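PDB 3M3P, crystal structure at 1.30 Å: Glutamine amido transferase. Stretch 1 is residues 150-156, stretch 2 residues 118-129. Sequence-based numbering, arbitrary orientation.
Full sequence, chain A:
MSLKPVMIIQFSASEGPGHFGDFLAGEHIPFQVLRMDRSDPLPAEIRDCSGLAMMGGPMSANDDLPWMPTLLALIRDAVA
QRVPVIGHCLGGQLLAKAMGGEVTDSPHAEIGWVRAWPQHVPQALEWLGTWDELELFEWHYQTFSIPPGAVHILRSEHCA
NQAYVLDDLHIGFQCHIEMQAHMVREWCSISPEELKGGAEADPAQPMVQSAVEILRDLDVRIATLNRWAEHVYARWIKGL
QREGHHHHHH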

# COMPACT_ATOMS: atom_id res chain seq x y z
N ALA A 150 11.82 1.10 11.84
CA ALA A 150 11.10 0.06 11.08
C ALA A 150 12.03 -1.08 10.71
O ALA A 150 13.24 -0.91 10.58
CB ALA A 150 10.41 0.67 9.79
N VAL A 151 11.44 -2.23 10.48
CA VAL A 151 12.12 -3.47 10.07
C VAL A 151 11.83 -3.74 8.62
O VAL A 151 10.68 -3.92 8.21
CB VAL A 151 11.69 -4.71 10.96
CG1 VAL A 151 12.33 -5.98 10.42
CG2 VAL A 151 12.13 -4.44 12.42
N HIS A 152 12.86 -3.75 7.79
CA HIS A 152 12.81 -4.12 6.38
C HIS A 152 12.48 -5.61 6.21
O HIS A 152 13.15 -6.46 6.76
CB HIS A 152 14.19 -3.80 5.81
CG HIS A 152 14.35 -4.16 4.38
ND1 HIS A 152 15.53 -4.65 3.89
CD2 HIS A 152 13.52 -4.02 3.32
CE1 HIS A 152 15.42 -4.80 2.57
NE2 HIS A 152 14.22 -4.41 2.19
N ILE A 153 11.44 -5.89 5.41
CA ILE A 153 10.99 -7.28 5.28
C ILE A 153 10.90 -7.85 3.86
O ILE A 153 10.62 -9.03 3.72
CB ILE A 153 9.63 -7.47 5.96
CG1 ILE A 153 8.50 -6.67 5.34
CG2 ILE A 153 9.64 -7.23 7.54
CD1 ILE A 153 7.09 -7.13 5.78
N LEU A 154 11.14 -7.06 2.82
CA LEU A 154 10.93 -7.51 1.44
C LEU A 154 11.72 -6.67 0.49
O LEU A 154 11.81 -5.45 0.65
CB LEU A 154 9.44 -7.48 1.13
CG LEU A 154 8.92 -7.99 -0.16
CD1 LEU A 154 9.16 -9.52 -0.32
CD2 LEU A 154 7.37 -7.67 -0.28
N ARG A 155 12.35 -7.33 -0.51
CA ARG A 155 13.17 -6.70 -1.54
C ARG A 155 12.94 -7.29 -2.92
O ARG A 155 12.61 -8.44 -3.07
CB ARG A 155 14.68 -6.83 -1.20
CG ARG A 155 15.19 -8.26 -1.05
CD ARG A 155 16.67 -8.30 -0.97
NE ARG A 155 17.13 -8.38 -2.33
CZ ARG A 155 17.21 -9.50 -3.03
NH1 ARG A 155 17.53 -9.44 -4.34
NH2 ARG A 155 16.92 -10.64 -2.47
N SER A 156 13.20 -6.47 -3.94
CA SER A 156 13.33 -6.95 -5.34
C SER A 156 14.67 -6.51 -5.88
O SER A 156 15.34 -5.68 -5.31
CB SER A 156 12.18 -6.40 -6.21
OG SER A 156 12.43 -5.02 -6.41
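Stretch 2 (118-129) PQHVPQALEWLG

A short helix can be fastened to a strand by the segment that leads into it, and stretch 2 of this glutamine amido transferase illustrates the principle. P118 enters in extended conformation and pairs with L154 as an antiparallel, non-hydrogen-bonded bridge, their CA atoms 4.2 Å apart. Q119 and H120 then lead to V121, the N-cap, and helix 122-128 crosses the strand at -69°, with the axes 7.8 Å apart at closest approach; G129 leaves the helix with positive phi.

I153 is the centre of the contact. I153 O accepts a hydrogen bond from Q119 N at 2.9 Å and also meets P118 CA at 3.3 Å, so one carbonyl oxygen contacts two successive residues of the segment before the helix. The I153 side chain packs along the helix: I153 CG2 lies 3.9 Å from Q123 CB, I153 CB 4.0 Å from A124 CB, and I153 CD1 4.1 Å from L128 CG.

Q119 covers the next largest area. With chi1 and chi2 both m, Q119 lays its CG over one face of the H152 ring, 3.8 Å from the ring centroid, a CH-pi contact, while Q119 OE1 lies 3.1 Å from R155 CD. At the partly exposed side, V151 CG1 reaches Q123 CD at 3.9 Å, whereas the buried L154 CD1 meets L128 CD1 at 4.1 Å.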

# COMPACT_ATOMS: atom_id res chain seq x y z
N PRO A 118 11.45 -12.16 0.60
CA PRO A 118 11.43 -11.67 1.96
C PRO A 118 12.85 -11.57 2.51
O PRO A 118 13.67 -12.43 2.23
CB PRO A 118 10.59 -12.74 2.71
CG PRO A 118 9.68 -13.30 1.65
CD PRO A 118 10.52 -13.29 0.40
N GLN A 119 13.09 -10.59 3.38
CA GLN A 119 14.28 -10.61 4.20
C GLN A 119 14.16 -11.71 5.22
O GLN A 119 13.04 -12.06 5.62
CB GLN A 119 14.45 -9.25 4.89
CG GLN A 119 14.84 -8.09 3.95
CD GLN A 119 16.16 -8.21 3.32
OE1 GLN A 119 16.19 -8.26 2.12
NE2 GLN A 119 17.28 -8.15 4.07
N HIS A 120 15.29 -12.29 5.59
CA HIS A 120 15.30 -13.43 6.51
C HIS A 120 15.25 -12.97 7.95
O HIS A 120 16.24 -13.09 8.68
CB HIS A 120 16.50 -14.29 6.19
CG HIS A 120 16.41 -14.95 4.86
ND1 HIS A 120 17.33 -15.88 4.43
CD2 HIS A 120 15.50 -14.82 3.87
CE1 HIS A 120 16.98 -16.29 3.22
NE2 HIS A 120 15.86 -15.68 2.87
N VAL A 121 14.08 -12.43 8.30
CA VAL A 121 13.76 -11.91 9.61
C VAL A 121 12.40 -12.47 10.05
O VAL A 121 11.56 -12.75 9.22
CB VAL A 121 13.82 -10.36 9.64
CG1 VAL A 121 15.28 -9.89 9.37
CG2 VAL A 121 12.82 -9.68 8.71
N PRO A 122 12.22 -12.63 11.35
CA PRO A 122 11.00 -13.24 11.81
C PRO A 122 9.78 -12.39 11.47
O PRO A 122 8.70 -12.92 11.21
CB PRO A 122 11.20 -13.39 13.32
CG PRO A 122 12.33 -12.52 13.72
CD PRO A 122 13.19 -12.42 12.45
N GLN A 123 9.90 -11.09 11.37
CA GLN A 123 8.83 -10.20 11.03
C GLN A 123 8.30 -10.49 9.61
O GLN A 123 7.09 -10.30 9.31
CB GLN A 123 9.31 -8.73 11.09
CG GLN A 123 9.75 -8.23 12.51
CD GLN A 123 11.17 -8.65 12.95
OE1 GLN A 123 11.87 -9.42 12.29
NE2 GLN A 123 11.58 -8.24 14.18
N ALA A 124 9.18 -10.92 8.69
CA ALA A 124 8.74 -11.26 7.32
C ALA A 124 7.87 -12.50 7.37
O ALA A 124 6.85 -12.60 6.69
CB ALA A 124 9.95 -11.48 6.42
N LEU A 125 8.25 -13.48 8.17
CA LEU A 125 7.45 -14.69 8.31
C LEU A 125 6.07 -14.31 8.87
O LEU A 125 5.04 -14.81 8.38
CB LEU A 125 8.13 -15.68 9.22
CG LEU A 125 7.38 -16.97 9.53
CD1 LEU A 125 7.15 -17.79 8.28
CD2 LEU A 125 8.06 -17.74 10.66
N GLU A 126 6.06 -13.49 9.91
CA GLU A 126 4.80 -13.11 10.60
C GLU A 126 3.83 -12.39 9.68
O GLU A 126 2.63 -12.75 9.63
CB GLU A 126 5.13 -12.24 11.80
CG GLU A 126 3.89 -11.80 12.58
CD GLU A 126 4.13 -11.10 13.89
OE1 GLU A 126 5.29 -11.05 14.36
OE2 GLU A 126 3.11 -10.63 14.48
N TRP A 127 4.33 -11.38 8.96
CA TRP A 127 3.47 -10.52 8.16
C TRP A 127 3.21 -11.05 6.76
O TRP A 127 2.09 -10.93 6.29
CB TRP A 127 4.06 -9.11 8.10
CG TRP A 127 3.85 -8.35 9.37
CD1 TRP A 127 4.63 -8.40 10.46
CD2 TRP A 127 2.75 -7.49 9.68
NE1 TRP A 127 4.08 -7.63 11.48
CE2 TRP A 127 2.94 -7.04 11.00
CE3 TRP A 127 1.62 -7.05 8.98
CZ2 TRP A 127 2.06 -6.13 11.62
CZ3 TRP A 127 0.77 -6.15 9.59
CH2 TRP A 127 0.99 -5.70 10.89
N LEU A 128 4.19 -11.70 6.12
CA LEU A 128 4.04 -12.19 4.72
C LEU A 128 3.69 -13.68 4.67
O LEU A 128 3.18 -14.15 3.63
CB LEU A 128 5.32 -11.96 3.94
CG LEU A 128 5.85 -10.53 3.94
CD1 LEU A 128 7.17 -10.47 3.19
CD2 LEU A 128 4.79 -9.55 3.38
N GLY A 129 3.95 -14.43 5.74
CA GLY A 129 3.56 -15.83 5.79
C GLY A 129 4.65 -16.83 5.45
O GLY A 129 4.47 -18.05 5.57
O HOH W 1 16.07 -11.72 0.37